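Local coordinates for isomerase/lactonizing enzyme (Agrobacterium tumefaciens, PDB 1RVK), which is of unknown function but, as an enolase-superfamily member that binds magnesium, probably abstracts a proton alpha to a carboxylate in its substrate, at residues A[11-16]-A[343-348]. Residues are numbered along the deposited sequence; the frame is centred on the assembly and turned at random.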
loop_
_atom_site.group_PDB
_atom_site.type_symbol
_atom_site.label_atom_id
_atom_site.label_comp_id
_atom_site.label_asym_id
_atom_site.label_seq_id
_atom_site.Cartn_x
_atom_site.Cartn_y
_atom_site.Cartn_z
ATOM N N PHE A 11 -5.493 5.151 19.993
ATOM C CA PHE A 11 -6.933 5.186 20.197
ATOM C C PHE A 11 -7.566 3.940 19.597
ATOM O O PHE A 11 -6.899 3.175 18.896
ATOM C CB PHE A 11 -7.532 6.429 19.539
ATOM C CG PHE A 11 -7.319 6.490 18.052
ATOM C CD1 PHE A 11 -6.098 6.902 17.526
ATOM C CD2 PHE A 11 -8.337 6.115 17.178
ATOM C CE1 PHE A 11 -5.893 6.942 16.145
ATOM C CE2 PHE A 11 -8.144 6.150 15.798
ATOM C CZ PHE A 11 -6.917 6.565 15.279
ATOM N N ARG A 12 -8.853 3.742 19.870
ATOM C CA ARG A 12 -9.572 2.580 19.357
ATOM C C ARG A 12 -10.470 2.945 18.176
ATOM O O ARG A 12 -11.264 3.880 18.256
ATOM C CB ARG A 12 -10.447 1.967 20.457
ATOM C CG ARG A 12 -9.789 1.870 21.825
ATOM C CD ARG A 12 -10.843 1.686 22.918
ATOM N NE ARG A 12 -10.322 1.994 24.250
ATOM C CZ ARG A 12 -9.412 1.263 24.887
ATOM N NH1 ARG A 12 -8.916 0.173 24.317
ATOM N NH2 ARG A 12 -8.990 1.625 26.093
ATOM N N THR A 13 -10.333 2.204 17.082
ATOM C CA THR A 13 -11.161 2.416 15.904
ATOM C C THR A 13 -12.072 1.192 15.784
ATOM O O THR A 13 -11.655 0.069 16.072
ATOM C CB THR A 13 -10.306 2.559 14.618
ATOM O OG1 THR A 13 -11.167 2.769 13.493
ATOM C CG2 THR A 13 -9.473 1.308 14.375
ATOM N N THR A 14 -13.318 1.412 15.384
ATOM C CA THR A 14 -14.276 0.322 15.234
ATOM C C THR A 14 -14.262 -0.129 13.782
ATOM O O THR A 14 -14.514 0.663 12.879
ATOM C CB THR A 14 -15.688 0.777 15.616
ATOM O OG1 THR A 14 -15.689 1.198 16.985
ATOM C CG2 THR A 14 -16.683 -0.357 15.431
ATOM N N THR A 15 -13.979 -1.407 13.565
ATOM C CA THR A 15 -13.895 -1.933 12.210
ATOM C C THR A 15 -14.282 -3.406 12.134
ATOM O O THR A 15 -14.346 -4.098 13.153
ATOM C CB THR A 15 -12.450 -1.771 11.685
ATOM O OG1 THR A 15 -12.332 -2.356 10.384
ATOM C CG2 THR A 15 -11.474 -2.441 12.628
ATOM N N ARG A 16 -14.548 -3.873 10.918
ATOM C CA ARG A 16 -14.892 -5.271 10.692
ATOM C C ARG A 16 -13.726 -5.946 9.990
ATOM O O ARG A 16 -13.812 -7.097 9.567
ATOM C CB ARG A 16 -16.162 -5.385 9.844
ATOM C CG ARG A 16 -17.441 -5.247 10.663
ATOM C CD ARG A 16 -18.687 -5.206 9.787
ATOM N NE ARG A 16 -19.900 -5.288 10.599
ATOM C CZ ARG A 16 -20.373 -6.411 11.132
ATOM N NH1 ARG A 16 -21.482 -6.381 11.862
ATOM N NH2 ARG A 16 -19.753 -7.568 10.924
ATOM N N HIS A 343 -13.330 5.587 7.455
ATOM C CA HIS A 343 -12.904 5.233 8.808
ATOM C C HIS A 343 -13.586 6.155 9.806
ATOM O O HIS A 343 -13.842 7.314 9.494
ATOM C CB HIS A 343 -11.390 5.399 8.925
ATOM C CG HIS A 343 -10.613 4.538 7.979
ATOM N ND1 HIS A 343 -10.390 3.197 8.206
ATOM C CD2 HIS A 343 -10.035 4.820 6.787
ATOM C CE1 HIS A 343 -9.707 2.690 7.195
ATOM N NE2 HIS A 343 -9.479 3.653 6.320
ATOM N N ASP A 344 -13.864 5.658 11.006
ATOM C CA ASP A 344 -14.526 6.492 12.001
ATOM C C ASP A 344 -13.673 7.649 12.517
ATOM O O ASP A 344 -14.211 8.635 13.028
ATOM C CB ASP A 344 -15.044 5.645 13.181
ATOM C CG ASP A 344 -13.993 4.710 13.766
ATOM O OD1 ASP A 344 -12.793 4.847 13.444
ATOM O OD2 ASP A 344 -14.384 3.830 14.569
ATOM N N TYR A 345 -12.354 7.552 12.370
ATOM C CA TYR A 345 -11.473 8.617 12.844
ATOM C C TYR A 345 -11.137 9.666 11.782
ATOM O O TYR A 345 -10.331 10.568 12.016
ATOM C CB TYR A 345 -10.189 8.017 13.445
ATOM C CG TYR A 345 -9.370 7.159 12.502
ATOM C CD1 TYR A 345 -8.401 7.725 11.677
ATOM C CD2 TYR A 345 -9.565 5.778 12.438
ATOM C CE1 TYR A 345 -7.641 6.941 10.810
ATOM C CE2 TYR A 345 -8.810 4.980 11.572
ATOM C CZ TYR A 345 -7.850 5.570 10.763
ATOM O OH TYR A 345 -7.100 4.789 9.908
ATOM N N LEU A 346 -11.774 9.548 10.622
ATOM C CA LEU A 346 -11.581 10.479 9.513
ATOM C C LEU A 346 -12.953 11.039 9.133
ATOM O O LEU A 346 -13.901 10.280 8.948
ATOM C CB LEU A 346 -10.954 9.746 8.319
ATOM C CG LEU A 346 -9.478 10.004 7.994
ATOM C CD1 LEU A 346 -8.660 10.165 9.257
ATOM C CD2 LEU A 346 -8.949 8.860 7.135
ATOM N N LYS A 347 -13.060 12.357 9.018
ATOM C CA LYS A 347 -14.336 12.990 8.684
ATOM C C LYS A 347 -14.759 12.809 7.228
ATOM O O LYS A 347 -15.950 12.825 6.918
ATOM C CB LYS A 347 -14.286 14.487 9.006
ATOM C CG LYS A 347 -14.041 14.820 10.472
ATOM C CD LYS A 347 -14.170 16.324 10.701
ATOM C CE LYS A 347 -13.960 16.703 12.154
ATOM N NZ LYS A 347 -12.575 16.415 12.600
ATOM N N SER A 348 -13.781 12.647 6.341
ATOM C CA SER A 348 -14.049 12.475 4.912
ATOM C C SER A 348 -13.053 11.468 4.356
ATOM O O SER A 348 -12.046 11.176 4.997
ATOM C CB SER A 348 -13.872 13.804 4.169
ATOM O OG SER A 348 -14.691 14.822 4.718
HETATM O O HOH W 1 -13.816 2.861 10.909
#
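D344 puts both carboxylate oxygens onto strand 3-15, an outermost strand of the three-stranded antiparallel sheet in the N-terminal capping domain of the enolase fold. D344 itself belongs to the loop between strands 328-333 and 358-360, which follows strand 328-333 of the barrel, so the contact joins that loop to the N-terminal sheet across segments 327 residues apart in sequence. D344 sits in a type I beta turn from H343 to L346, closed by L346 N to H343 O. From D344 CB, chi1 of 50° sets CG between the backbone N and the carbonyl carbon; beyond it the two oxygens part, OD1 to T13 and OD2 to T14. D344 OD1 takes a hydrogen bond from T13 OG1 at 2.6 Å. D344 OD2 accepts from T14 N at 2.8 Å, nearly straight at 167°. The same D344 OD2 also lies 3.5 Å from T14 CB. Each oxygen is met on its syn side, somewhat out of the carboxylate plane, and two bonds from consecutive residues hold the group and limit its rotation. One water bridges the two backbones, donating to T14 O and accepting from D344 N. The T13 backbone is hydrogen-bonded to V33 of the neighbouring strand 30-42.

Y345, next along the turn, supplies the apolar half. The F11 ring meets it as an offset edge-to-face pair, planes at 69°, with CZ over one face toward the rim; F11 CE2 also reaches Y345 CB at 3.6 Å. H343 CB lies over the opposite face, toward its rim. F375 of helix 373-378 touches both D344 and Y345, and F51 meets the tyrosine ring. At that ring's edge, in its plane, lies T13 OG1, 3.6 Å from Y345 CD2, the same hydroxyl that binds D344 OD1.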